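Local coordinates for protein putative glycosyl hydrolase (Parabacteroides distasonis, PDB 4QHZ) that is probably a glycosyl hydrolase of the 3-keto-disaccharide hydrolase family, with a concanavalin-like fold that binds magnesium, at residues Gly146-Gln151 against Asn200-Leu205; Thr45-Ala50 against Asn240-Glu245; Glu164-Asp169 against Ile192-Val197; Glu112-Gly117 against Pro138-Gly143. One frame throughout, in Å; residues are numbered along the deposited sequence.

Contact 1 of 4, residues Gly146-Gln151 against Asn200-Leu205; sequences GSIYKQ and NHTTIL
Q151 reaches L205 where the loop after strand 127-131 comes up against the end of strand 196-203, in a protein whose family belongs to the concanavalin-like beta sandwiches. The glutamine starts with CG anti to its own carbonyl carbon (chi1 -70°) and runs on extended. Its CB stands 3.5 Å from the oxygen of water 1, and CD comes to 4.1 Å from L205 CB, the two side chains running antiparallel as they pass. At the tip, OE1 accepts the backbone N-H of L205 over 3.0 Å in a nearly straight bond (169°), the donor lying 36° above the carbonyl plane. NE2 turns to the carbonyl oxygen of G206, so both ends of the amide grip the chain where it leaves the strand. An alanine here would probably leave L205 N and G206 O without their mates and let the end of the strand drift from the loop. Deeper in, I148 crosses I204 at about a right angle, CG2 meeting CG1 at 4.1 Å; V189 of strand 185-193 packs against I148, and Y127 against I204. L205 also packs on L205 of the third subunit. Water 1 bridges the glutamine tip to the strand, donating to Q151 OE1 and to T203 O, each at 2.9 Å.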
loop_
_atom_site.group_PDB
_atom_site.type_symbol
_atom_site.label_atom_id
_atom_site.label_comp_id
_atom_site.label_asym_id
_atom_site.label_seq_id
_atom_site.Cartn_x
_atom_site.Cartn_y
_atom_site.Cartn_z
ATOM N N GLY C 146 -0.515 -13.186 19.363
ATOM C CA GLY C 146 0.009 -12.518 18.173
ATOM C C GLY C 146 -1.041 -11.928 17.248
ATOM O O GLY C 146 -0.706 -11.347 16.223
ATOM N N SER C 147 -2.311 -12.056 17.617
ATOM C CA SER C 147 -3.371 -11.381 16.897
ATOM C C SER C 147 -3.238 -9.888 17.123
ATOM O O SER C 147 -2.680 -9.460 18.140
ATOM C CB SER C 147 -4.757 -11.862 17.359
ATOM O OG SER C 147 -5.013 -11.537 18.719
ATOM N N ILE C 148 -3.699 -9.102 16.156
ATOM C CA ILE C 148 -4.084 -7.726 16.430
ATOM C C ILE C 148 -5.501 -7.890 16.963
ATOM O O ILE C 148 -6.419 -8.233 16.217
ATOM C CB ILE C 148 -4.022 -6.809 15.195
ATOM C CG1 ILE C 148 -2.650 -6.883 14.516
ATOM C CG2 ILE C 148 -4.326 -5.367 15.585
ATOM C CD1 ILE C 148 -1.468 -6.789 15.465
ATOM N N TYR C 149 -5.652 -7.684 18.269
ATOM C CA TYR C 149 -6.759 -8.264 19.030
ATOM C C TYR C 149 -8.132 -8.028 18.386
ATOM O O TYR C 149 -8.584 -6.888 18.239
ATOM C CB TYR C 149 -6.743 -7.743 20.469
ATOM C CG TYR C 149 -7.804 -8.356 21.341
ATOM C CD1 TYR C 149 -7.726 -9.686 21.735
ATOM C CD2 TYR C 149 -8.894 -7.607 21.762
ATOM C CE1 TYR C 149 -8.701 -10.256 22.536
ATOM C CE2 TYR C 149 -9.871 -8.166 22.558
ATOM C CZ TYR C 149 -9.770 -9.488 22.941
ATOM O OH TYR C 149 -10.745 -10.039 23.727
ATOM N N LYS C 150 -8.760 -9.143 17.998
ATOM C CA LYS C 150 -10.110 -9.194 17.395
ATOM C C LYS C 150 -10.235 -8.512 16.026
ATOM O O LYS C 150 -11.338 -8.195 15.583
ATOM C CB LYS C 150 -11.168 -8.646 18.374
ATOM C CG LYS C 150 -11.519 -9.624 19.483
ATOM C CD LYS C 150 -12.792 -9.225 20.210
ATOM C CE LYS C 150 -13.253 -10.318 21.158
ATOM N NZ LYS C 150 -14.641 -10.064 21.657
ATOM N N GLN C 151 -9.107 -8.297 15.355
ATOM C CA GLN C 151 -9.110 -7.727 14.012
ATOM C C GLN C 151 -8.460 -8.666 13.014
ATOM O O GLN C 151 -9.046 -8.962 11.981
ATOM C CB GLN C 151 -8.371 -6.395 13.984
ATOM C CG GLN C 151 -9.082 -5.272 14.710
ATOM C CD GLN C 151 -8.303 -3.972 14.669
ATOM O OE1 GLN C 151 -7.497 -3.744 13.762
ATOM N NE2 GLN C 151 -8.553 -3.101 15.636
ATOM N N ASN C 200 2.032 -10.095 8.823
ATOM C CA ASN C 200 2.859 -9.651 7.711
ATOM C C ASN C 200 2.366 -8.319 7.135
ATOM O O ASN C 200 1.529 -8.297 6.245
ATOM C CB ASN C 200 2.885 -10.732 6.630
ATOM C CG ASN C 200 3.846 -10.408 5.505
ATOM O OD1 ASN C 200 4.461 -9.344 5.484
ATOM N ND2 ASN C 200 3.974 -11.331 4.556
ATOM N N HIS C 201 2.914 -7.220 7.641
ATOM C CA HIS C 201 2.503 -5.883 7.231
ATOM C C HIS C 201 0.978 -5.756 7.264
ATOM O O HIS C 201 0.343 -5.401 6.268
ATOM C CB HIS C 201 3.051 -5.536 5.845
ATOM C CG HIS C 201 3.008 -4.074 5.532
ATOM N ND1 HIS C 201 3.891 -3.172 6.084
ATOM C CD2 HIS C 201 2.203 -3.359 4.709
ATOM C CE1 HIS C 201 3.614 -1.959 5.638
ATOM N NE2 HIS C 201 2.598 -2.046 4.798
ATOM N N THR C 202 0.415 -6.026 8.439
ATOM C CA THR C 202 -1.025 -6.028 8.650
ATOM C C THR C 202 -1.527 -4.618 8.887
ATOM O O THR C 202 -0.941 -3.864 9.653
ATOM C CB THR C 202 -1.382 -6.908 9.858
ATOM O OG1 THR C 202 -0.962 -8.252 9.591
ATOM C CG2 THR C 202 -2.866 -6.901 10.132
ATOM N N THR C 203 -2.612 -4.263 8.216
ATOM C CA THR C 203 -3.243 -2.969 8.420
ATOM C C THR C 203 -4.123 -3.022 9.661
ATOM O O THR C 203 -4.928 -3.938 9.819
ATOM C CB THR C 203 -4.082 -2.558 7.196
ATOM O OG1 THR C 203 -3.221 -2.408 6.061
ATOM C CG2 THR C 203 -4.805 -1.243 7.443
ATOM N N ILE C 204 -3.951 -2.040 10.539
ATOM C CA ILE C 204 -4.752 -1.931 11.744
ATOM C C ILE C 204 -5.963 -1.060 11.423
ATOM O O ILE C 204 -5.824 0.009 10.828
ATOM C CB ILE C 204 -3.921 -1.368 12.909
ATOM C CG1 ILE C 204 -2.812 -2.358 13.268
ATOM C CG2 ILE C 204 -4.796 -1.095 14.122
ATOM C CD1 ILE C 204 -1.818 -1.870 14.302
ATOM N N LEU C 205 -7.152 -1.538 11.795
ATOM C CA LEU C 205 -8.416 -0.920 11.377
ATOM C C LEU C 205 -8.877 0.181 12.313
ATOM O O LEU C 205 -9.697 1.007 11.937
ATOM C CB LEU C 205 -9.517 -1.975 11.272
ATOM C CG LEU C 205 -9.208 -3.158 10.348
ATOM C CD1 LEU C 205 -10.314 -4.196 10.427
ATOM C CD2 LEU C 205 -9.010 -2.689 8.914
HETATM O O HOH W 1 -5.513 -5.310 12.288
#

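Contact 2 of 4, residues Thr45-Ala50 against Asn240-Glu245; sequences TAPSDA and NIWIRE
W242 offers one face of its indole to A46 and P47. A46 CA stands 3.5 Å from the centroid of the five-membered ring and P47 CD 3.5 Å from that of the six-membered ring, both CH-pi contacts over the face, while A50 CB approaches CE3 at 3.9 Å. CG lies between the backbone N and the carbonyl carbon (chi1 53°), and the indole beyond it is overlain by A46 and P47. N240 ND2 donates to E102 OE2 and also to F44 O, an acceptor it shares with NE1 of W242. An alanine in place of W242 would probably open a gap beside A46 and P47 and deprive F44 O of one of its donors. A46 N gives its hydrogen to water 2 at 2.9 Å, and that water makes a weak bond to N240 OD1. At the other end, R244 holds D49 side-on: NE meets OD1 at 3.0 Å, nearly straight (171°), and NH2 meets OD2 at 2.8 Å on its syn lone pair. NH1 is taken by Q98, which gives all three guanidinium nitrogens a partner. Water 3 joins D49 O to E245 N. P47 and R244 also pack on V196 of the second subunit. A type I turn from P47 to A50, closed by A50 N and P47 O, carries the chain into strand 51-54, which pairs antiparallel with strand 237-245 in the larger sheet of the concanavalin-like sandwich.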
loop_
_atom_site.group_PDB
_atom_site.type_symbol
_atom_site.label_atom_id
_atom_site.label_comp_id
_atom_site.label_asym_id
_atom_site.label_seq_id
_atom_site.Cartn_x
_atom_site.Cartn_y
_atom_site.Cartn_z
ATOM N N THR C 45 19.545 -8.817 21.803
ATOM C CA THR C 45 19.564 -7.740 22.790
ATOM C C THR C 45 19.631 -6.394 22.057
ATOM O O THR C 45 19.682 -6.352 20.822
ATOM C CB THR C 45 20.739 -7.875 23.780
ATOM O OG1 THR C 45 21.983 -7.711 23.088
ATOM C CG2 THR C 45 20.710 -9.244 24.473
ATOM N N ALA C 46 19.609 -5.299 22.813
ATOM C CA ALA C 46 19.433 -3.964 22.237
ATOM C C ALA C 46 20.632 -3.517 21.393
ATOM O O ALA C 46 21.768 -3.637 21.831
ATOM C CB ALA C 46 19.175 -2.948 23.340
ATOM N N PRO C 47 20.376 -3.009 20.175
ATOM C CA PRO C 47 21.440 -2.361 19.406
ATOM C C PRO C 47 21.793 -1.011 20.012
ATOM O O PRO C 47 21.059 -0.513 20.868
ATOM C CB PRO C 47 20.836 -2.193 18.008
ATOM C CG PRO C 47 19.368 -2.314 18.183
ATOM C CD PRO C 47 19.109 -3.104 19.427
ATOM N N SER C 48 22.913 -0.437 19.571
ATOM C CA SER C 48 23.509 0.733 20.223
ATOM C C SER C 48 22.630 1.989 20.184
ATOM O O SER C 48 22.727 2.826 21.071
ATOM C CB SER C 48 24.866 1.048 19.594
ATOM O OG SER C 48 24.725 1.321 18.210
ATOM N N ASP C 49 21.761 2.102 19.181
ATOM C CA ASP C 49 20.864 3.255 19.062
ATOM C C ASP C 49 19.465 3.005 19.645
ATOM O O ASP C 49 18.579 3.847 19.518
ATOM C CB ASP C 49 20.744 3.679 17.593
ATOM C CG ASP C 49 19.969 2.679 16.741
ATOM O OD1 ASP C 49 19.840 1.501 17.136
ATOM O OD2 ASP C 49 19.499 3.073 15.659
ATOM N N ALA C 50 19.256 1.855 20.276
ATOM C CA ALA C 50 17.943 1.529 20.835
ATOM C C ALA C 50 17.783 2.108 22.232
ATOM O O ALA C 50 18.757 2.259 22.969
ATOM C CB ALA C 50 17.743 0.025 20.870
ATOM N N ASN C 240 14.190 -8.474 28.416
ATOM C CA ASN C 240 14.811 -7.992 27.181
ATOM C C ASN C 240 13.856 -7.171 26.303
ATOM O O ASN C 240 13.485 -7.587 25.206
ATOM C CB ASN C 240 15.389 -9.162 26.387
ATOM C CG ASN C 240 16.241 -8.711 25.206
ATOM O OD1 ASN C 240 16.725 -7.578 25.167
ATOM N ND2 ASN C 240 16.427 -9.595 24.240
ATOM N N ILE C 241 13.472 -5.999 26.805
ATOM C CA ILE C 241 12.608 -5.101 26.065
ATOM C C ILE C 241 13.422 -3.912 25.574
ATOM O O ILE C 241 14.021 -3.188 26.375
ATOM C CB ILE C 241 11.434 -4.603 26.922
ATOM C CG1 ILE C 241 10.775 -5.786 27.639
ATOM C CG2 ILE C 241 10.435 -3.850 26.056
ATOM C CD1 ILE C 241 9.579 -5.414 28.491
ATOM N N TRP C 242 13.443 -3.709 24.260
ATOM C CA TRP C 242 14.033 -2.503 23.701
ATOM C C TRP C 242 13.220 -1.989 22.523
ATOM O O TRP C 242 12.425 -2.711 21.931
ATOM C CB TRP C 242 15.499 -2.723 23.296
ATOM C CG TRP C 242 15.785 -3.893 22.395
ATOM C CD1 TRP C 242 16.189 -5.132 22.779
ATOM C CD2 TRP C 242 15.752 -3.908 20.961
ATOM N NE1 TRP C 242 16.388 -5.931 21.677
ATOM C CE2 TRP C 242 16.133 -5.200 20.548
ATOM C CE3 TRP C 242 15.433 -2.957 19.987
ATOM C CZ2 TRP C 242 16.187 -5.572 19.204
ATOM C CZ3 TRP C 242 15.498 -3.323 18.649
ATOM C CH2 TRP C 242 15.868 -4.623 18.273
ATOM N N ILE C 243 13.429 -0.719 22.212
ATOM C CA ILE C 243 12.675 -0.044 21.175
ATOM C C ILE C 243 13.614 0.919 20.468
ATOM O O ILE C 243 14.448 1.569 21.108
ATOM C CB ILE C 243 11.459 0.688 21.773
ATOM C CG1 ILE C 243 10.562 1.258 20.677
ATOM C CG2 ILE C 243 11.899 1.800 22.727
ATOM C CD1 ILE C 243 9.173 1.602 21.175
ATOM N N ARG C 244 13.506 0.992 19.149
ATOM C CA ARG C 244 14.245 2.013 18.411
ATOM C C ARG C 244 13.320 2.696 17.430
ATOM O O ARG C 244 12.488 2.064 16.781
ATOM C CB ARG C 244 15.487 1.438 17.720
ATOM C CG ARG C 244 15.280 0.181 16.916
ATOM C CD ARG C 244 16.617 -0.452 16.558
ATOM N NE ARG C 244 17.456 0.427 15.738
ATOM C CZ ARG C 244 17.270 0.665 14.439
ATOM N NH1 ARG C 244 16.263 0.101 13.770
ATOM N NH2 ARG C 244 18.089 1.484 13.798
ATOM N N GLU C 245 13.436 4.016 17.379
ATOM C CA GLU C 245 12.522 4.827 16.605
ATOM C C GLU C 245 12.923 4.715 15.149
ATOM O O GLU C 245 14.104 4.660 14.838
ATOM C CB GLU C 245 12.557 6.273 17.093
ATOM C CG GLU C 245 12.246 6.394 18.580
ATOM C CD GLU C 245 12.005 7.821 19.022
ATOM O OE1 GLU C 245 10.996 8.414 18.598
ATOM O OE2 GLU C 245 12.826 8.346 19.801
HETATM O O HOH W 2 19.262 -5.231 25.689
HETATM O O HOH W 3 15.729 4.750 18.936
#

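Contact 3 of 4, residues Glu164-Asp169 against Ile192-Val197. With EDO (1,2-ethanediol), chain H.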
loop_
_atom_site.group_PDB
_atom_site.type_symbol
_atom_site.label_atom_id
_atom_site.label_comp_id
_atom_site.label_asym_id
_atom_site.label_seq_id
_atom_site.Cartn_x
_atom_site.Cartn_y
_atom_site.Cartn_z
ATOM N N GLU C 164 9.580 -21.554 28.932
ATOM C CA GLU C 164 10.442 -21.057 27.866
ATOM C C GLU C 164 10.027 -19.646 27.469
ATOM O O GLU C 164 8.962 -19.174 27.858
ATOM C CB GLU C 164 10.408 -22.002 26.661
ATOM C CG GLU C 164 11.000 -23.373 26.966
ATOM C CD GLU C 164 11.009 -24.322 25.778
ATOM O OE1 GLU C 164 10.661 -23.908 24.653
ATOM O OE2 GLU C 164 11.373 -25.500 25.977
ATOM N N TRP C 165 10.886 -18.966 26.723
ATOM C CA TRP C 165 10.689 -17.555 26.417
ATOM C C TRP C 165 10.179 -17.369 24.996
ATOM O O TRP C 165 10.795 -17.852 24.043
ATOM C CB TRP C 165 11.991 -16.775 26.628
ATOM C CG TRP C 165 12.284 -16.616 28.065
ATOM C CD1 TRP C 165 13.031 -17.450 28.848
ATOM C CD2 TRP C 165 11.775 -15.603 28.929
ATOM N NE1 TRP C 165 13.043 -17.001 30.147
ATOM C CE2 TRP C 165 12.276 -15.868 30.225
ATOM C CE3 TRP C 165 10.951 -14.488 28.737
ATOM C CZ2 TRP C 165 11.981 -15.056 31.319
ATOM C CZ3 TRP C 165 10.665 -13.677 29.826
ATOM C CH2 TRP C 165 11.177 -13.969 31.101
ATOM N N ASN C 166 9.045 -16.677 24.876
ATOM C CA ASN C 166 8.472 -16.340 23.577
ATOM C C ASN C 166 8.963 -14.976 23.139
ATOM O O ASN C 166 8.819 -14.001 23.872
ATOM C CB ASN C 166 6.952 -16.371 23.634
ATOM C CG ASN C 166 6.416 -17.775 23.779
ATOM O OD1 ASN C 166 6.344 -18.523 22.805
ATOM N ND2 ASN C 166 6.077 -18.157 25.002
ATOM N N VAL C 167 9.562 -14.927 21.959
ATOM C CA VAL C 167 10.266 -13.743 21.490
ATOM C C VAL C 167 9.422 -13.004 20.469
ATOM O O VAL C 167 9.049 -13.576 19.450
ATOM C CB VAL C 167 11.611 -14.130 20.850
ATOM C CG1 VAL C 167 12.339 -12.900 20.334
ATOM C CG2 VAL C 167 12.474 -14.882 21.848
ATOM N N TYR C 168 9.113 -11.739 20.750
ATOM C CA TYR C 168 8.436 -10.881 19.787
ATOM C C TYR C 168 9.414 -9.879 19.187
ATOM O O TYR C 168 10.178 -9.231 19.912
ATOM C CB TYR C 168 7.286 -10.095 20.427
ATOM C CG TYR C 168 5.932 -10.779 20.566
ATOM C CD1 TYR C 168 5.675 -12.051 20.058
ATOM C CD2 TYR C 168 4.882 -10.104 21.182
ATOM C CE1 TYR C 168 4.415 -12.633 20.190
ATOM C CE2 TYR C 168 3.630 -10.668 21.311
ATOM C CZ TYR C 168 3.395 -11.930 20.807
ATOM O OH TYR C 168 2.135 -12.478 20.959
ATOM N N ASP C 169 9.382 -9.763 17.863
ATOM C CA ASP C 169 9.975 -8.631 17.156
ATOM C C ASP C 169 8.854 -7.957 16.384
ATOM O O ASP C 169 8.108 -8.616 15.659
ATOM C CB ASP C 169 11.110 -9.085 16.243
ATOM C CG ASP C 169 12.369 -9.418 17.019
ATOM O OD1 ASP C 169 12.953 -8.488 17.614
ATOM O OD2 ASP C 169 12.764 -10.606 17.072
ATOM N N ILE C 192 6.676 -10.842 14.565
ATOM C CA ILE C 192 7.414 -12.085 14.418
ATOM C C ILE C 192 7.555 -12.722 15.791
ATOM O O ILE C 192 8.047 -12.079 16.711
ATOM C CB ILE C 192 8.813 -11.840 13.811
ATOM C CG1 ILE C 192 8.720 -10.982 12.541
ATOM C CG2 ILE C 192 9.511 -13.163 13.488
ATOM C CD1 ILE C 192 10.063 -10.536 11.996
ATOM N N GLN C 193 7.097 -13.967 15.935
ATOM C CA GLN C 193 7.182 -14.678 17.205
ATOM C C GLN C 193 8.080 -15.901 17.086
ATOM O O GLN C 193 7.818 -16.804 16.281
ATOM C CB GLN C 193 5.804 -15.118 17.714
ATOM C CG GLN C 193 5.893 -15.844 19.052
ATOM C CD GLN C 193 4.557 -16.320 19.586
ATOM O OE1 GLN C 193 3.497 -15.969 19.068
ATOM N NE2 GLN C 193 4.604 -17.133 20.636
ATOM N N ASN C 194 9.127 -15.927 17.898
ATOM C CA ASN C 194 10.113 -17.004 17.856
ATOM C C ASN C 194 10.591 -17.269 16.429
ATOM O O ASN C 194 10.720 -18.421 16.000
ATOM C CB ASN C 194 9.540 -18.270 18.494
ATOM C CG ASN C 194 9.115 -18.045 19.932
ATOM O OD1 ASN C 194 9.836 -17.410 20.704
ATOM N ND2 ASN C 194 7.940 -18.548 20.296
ATOM N N GLY C 195 10.844 -16.180 15.708
ATOM C CA GLY C 195 11.325 -16.244 14.337
ATOM C C GLY C 195 10.268 -16.503 13.273
ATOM O O GLY C 195 10.587 -16.474 12.085
ATOM N N VAL C 196 9.017 -16.729 13.686
ATOM C CA VAL C 196 7.922 -17.008 12.766
ATOM C C VAL C 196 7.044 -15.773 12.566
ATOM O O VAL C 196 6.565 -15.189 13.536
ATOM C CB VAL C 196 7.053 -18.169 13.281
ATOM C CG1 VAL C 196 5.941 -18.499 12.294
ATOM C CG2 VAL C 196 7.907 -19.406 13.535
ATOM N N VAL C 197 6.819 -15.386 11.309
ATOM C CA VAL C 197 5.973 -14.230 11.003
ATOM C C VAL C 197 4.511 -14.548 11.314
ATOM O O VAL C 197 3.940 -15.488 10.756
ATOM C CB VAL C 197 6.056 -13.784 9.536
ATOM C CG1 VAL C 197 5.164 -12.571 9.299
ATOM C CG2 VAL C 197 7.476 -13.427 9.153
HETATM C C1 EDO H . 13.707 -12.221 14.082
HETATM O O1 EDO H . 12.669 -12.261 15.067
HETATM C C2 EDO H . 14.575 -10.999 14.340
HETATM O O2 EDO H . 15.454 -10.794 13.229
HETATM O O HOH W 4 10.810 -13.438 16.832
#
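Q193 sets its CG at the edge of the Y168 ring, in the ring plane and 3.7 Å from CE1, with the amide turned 78° from the ring. The two form a non-hydrogen-bonded pair of the antiparallel hairpin 165-177/185-193, just before a type I' turn, Q193 to V196, leads into strand 196-203. In Q193, CG is anti to the backbone N (chi1 -179°) and the chain stays extended beyond it, bringing NE2 to N166 OD1 at 3.1 Å as a donor. N194 ND2 reaches the same oxygen at 3.0 Å from the opposite face of the amide plane, and R160 N supplies a further bond, so several donors fix this buried group. N194 also bonds V167 twice: its N donates to V167 O, and its OD1 accepts V167 N at 2.8 Å, standing in for a main-chain carbonyl as the strand bends into the turn. The next pair, D169 and I192, exchanges two backbone bonds. Beyond the pairing, Y168 OH bonds the backbone oxygen of Q130, a residue of the magnesium site, while V167 packs on F44 of the second subunit. D169 OD1 holds H100; its other oxygen, OD2, accepts from O1 of an ethanediol at 2.6 Å, and that molecule, probably from the crystallisation liquor, is bonded as well to D169 OD2 of the second subunit.

Contact 4 of 4, residues Glu112-Gly117 against Pro138-Gly143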
loop_
_atom_site.group_PDB
_atom_site.type_symbol
_atom_site.label_atom_id
_atom_site.label_comp_id
_atom_site.label_asym_id
_atom_site.label_seq_id
_atom_site.Cartn_x
_atom_site.Cartn_y
_atom_site.Cartn_z
ATOM N N GLU C 112 -7.975 -21.262 31.046
ATOM C CA GLU C 112 -8.370 -21.633 29.697
ATOM C C GLU C 112 -8.696 -20.413 28.862
ATOM O O GLU C 112 -9.049 -19.362 29.388
ATOM C CB GLU C 112 -9.603 -22.532 29.739
ATOM C CG GLU C 112 -9.366 -23.915 30.309
ATOM C CD GLU C 112 -10.655 -24.712 30.396
ATOM O OE1 GLU C 112 -11.485 -24.397 31.274
ATOM O OE2 GLU C 112 -10.841 -25.644 29.583
ATOM N N SER C 113 -8.593 -20.589 27.547
ATOM C CA SER C 113 -8.958 -19.572 26.575
ATOM C C SER C 113 -8.287 -18.240 26.912
ATOM O O SER C 113 -7.073 -18.205 27.116
ATOM C CB SER C 113 -10.490 -19.461 26.475
ATOM O OG SER C 113 -10.872 -18.656 25.365
ATOM N N GLN C 114 -9.060 -17.159 26.989
ATOM C CA GLN C 114 -8.513 -15.827 27.257
ATOM C C GLN C 114 -8.044 -15.620 28.700
ATOM O O GLN C 114 -7.443 -14.584 28.997
ATOM C CB GLN C 114 -9.547 -14.745 26.916
ATOM C CG GLN C 114 -9.957 -14.716 25.451
ATOM C CD GLN C 114 -8.854 -14.189 24.538
ATOM O OE1 GLN C 114 -8.331 -13.095 24.749
ATOM N NE2 GLN C 114 -8.514 -14.956 23.507
ATOM N N SER C 115 -8.288 -16.590 29.583
ATOM C CA SER C 115 -7.910 -16.458 30.991
ATOM C C SER C 115 -6.678 -17.289 31.354
ATOM O O SER C 115 -6.577 -17.793 32.467
ATOM C CB SER C 115 -9.097 -16.852 31.876
ATOM O OG SER C 115 -10.195 -16.000 31.629
ATOM N N ARG C 116 -5.739 -17.416 30.420
ATOM C CA ARG C 116 -4.545 -18.215 30.632
ATOM C C ARG C 116 -3.306 -17.481 30.123
ATOM O O ARG C 116 -2.935 -17.606 28.957
ATOM C CB ARG C 116 -4.680 -19.572 29.932
ATOM C CG ARG C 116 -3.602 -20.582 30.304
ATOM C CD ARG C 116 -3.547 -21.700 29.273
ATOM N NE ARG C 116 -2.487 -22.675 29.521
ATOM C CZ ARG C 116 -2.562 -23.701 30.365
ATOM N NH1 ARG C 116 -3.644 -23.907 31.102
ATOM N NH2 ARG C 116 -1.533 -24.527 30.480
ATOM N N GLY C 117 -2.665 -16.725 31.009
ATOM C CA GLY C 117 -1.469 -15.981 30.647
ATOM C C GLY C 117 -1.742 -14.816 29.709
ATOM O O GLY C 117 -0.940 -14.529 28.818
ATOM N N PRO C 138 -6.836 -23.828 23.217
ATOM C CA PRO C 138 -7.629 -23.174 22.175
ATOM C C PRO C 138 -8.392 -21.943 22.691
ATOM O O PRO C 138 -8.711 -21.850 23.876
ATOM C CB PRO C 138 -8.603 -24.268 21.720
ATOM C CG PRO C 138 -8.646 -25.252 22.831
ATOM C CD PRO C 138 -7.341 -25.170 23.557
ATOM N N THR C 139 -8.637 -20.999 21.790
ATOM C CA THR C 139 -9.430 -19.816 22.085
ATOM C C THR C 139 -9.962 -19.278 20.759
ATOM O O THR C 139 -9.751 -19.897 19.711
ATOM C CB THR C 139 -8.601 -18.747 22.835
ATOM O OG1 THR C 139 -9.455 -17.688 23.291
ATOM C CG2 THR C 139 -7.491 -18.164 21.935
ATOM N N TYR C 140 -10.654 -18.145 20.784
ATOM C CA TYR C 140 -11.116 -17.558 19.518
ATOM C C TYR C 140 -9.898 -17.051 18.749
ATOM O O TYR C 140 -9.024 -16.380 19.316
ATOM C CB TYR C 140 -12.193 -16.474 19.701
ATOM C CG TYR C 140 -12.002 -15.438 20.792
ATOM C CD1 TYR C 140 -12.521 -15.638 22.064
ATOM C CD2 TYR C 140 -11.380 -14.220 20.523
ATOM C CE1 TYR C 140 -12.379 -14.681 23.061
ATOM C CE2 TYR C 140 -11.237 -13.256 21.511
ATOM C CZ TYR C 140 -11.744 -13.487 22.773
ATOM O OH TYR C 140 -11.620 -12.537 23.751
ATOM N N VAL C 141 -9.843 -17.400 17.466
ATOM C CA VAL C 141 -8.603 -17.284 16.692
ATOM C C VAL C 141 -8.221 -15.837 16.410
ATOM O O VAL C 141 -7.039 -15.519 16.314
ATOM C CB VAL C 141 -8.658 -18.083 15.360
ATOM C CG1 VAL C 141 -8.813 -19.567 15.650
ATOM C CG2 VAL C 141 -9.774 -17.590 14.436
ATOM N N ASN C 142 -9.217 -14.961 16.288
ATOM C CA ASN C 142 -8.946 -13.536 16.084
ATOM C C ASN C 142 -8.500 -12.835 17.369
ATOM O O ASN C 142 -8.198 -11.649 17.347
ATOM C CB ASN C 142 -10.156 -12.814 15.448
ATOM C CG ASN C 142 -11.400 -12.860 16.307
ATOM O OD1 ASN C 142 -11.674 -13.859 16.991
ATOM N ND2 ASN C 142 -12.160 -11.775 16.295
ATOM N N GLY C 143 -8.458 -13.565 18.485
ATOM C CA GLY C 143 -7.938 -13.032 19.744
ATOM C C GLY C 143 -6.860 -13.887 20.390
ATOM O O GLY C 143 -6.574 -13.726 21.580
#
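S113 meets T139 hydroxyl to hydroxyl, OG to OG1 at 2.7 Å, either able to donate, while its CA sends a CA-H...O contact to P138 O at 3.5 Å. Next along, Q114 carries most of the contact. Its chain bends at chi2 (-71°), bringing CD back over Y140, and the amide stacks on the ring, the planes 20° apart. CG comes within 3.2 Å of Y140 OH, which is hydrogen-bonded to Y149 OH, and NE2 sits 3.6 Å above the ring, offset toward the rim. That nitrogen makes two nearly straight bonds, to T139 OG1 at 2.9 Å and to G143 O at 3.0 Å, both acceptors close to the amide plane; together with the ring they fix the rotation of the amide. S115 N folds back to E112 O, and R116 NE makes a salt bridge with D133 OD2. Q114 O accepts from N118 ND2, and G143 O from Q130 NE2; N118 and Q130 both belong to the magnesium site, which places the contact in what is probably the second shell of the metal, with the Q114 side chain about 6 Å from it. The two loops flank strands 119-123 and 127-131, paired at one end of the five-stranded sheet: 112-117 leads into the first, 138-143 follows the second, and V141 and N142 bond the second subunit.

Contact 3 is the most buried of the four, strand pairing within the larger sheet that runs into a turn, whereas contacts 1, 2 and 4 are partly buried and bring in loops. Contacts 1 and 3 share strand 196-203 and touch at G146 and Y168. Contact 2 reaches the same sheet through strand 237-245, on the opposite side of the chain's centre from contacts 1 and 4. Contacts 1 and 4 meet directly through Y149 and Y140. The chemistry follows position: backbone and amide bonds in contact 3, aromatic packing with a salt bridge in contact 2, and a glutamine amide at the heart of contacts 1 and 4, joined by isoleucine packing in the first and a hydroxyl pair in the second.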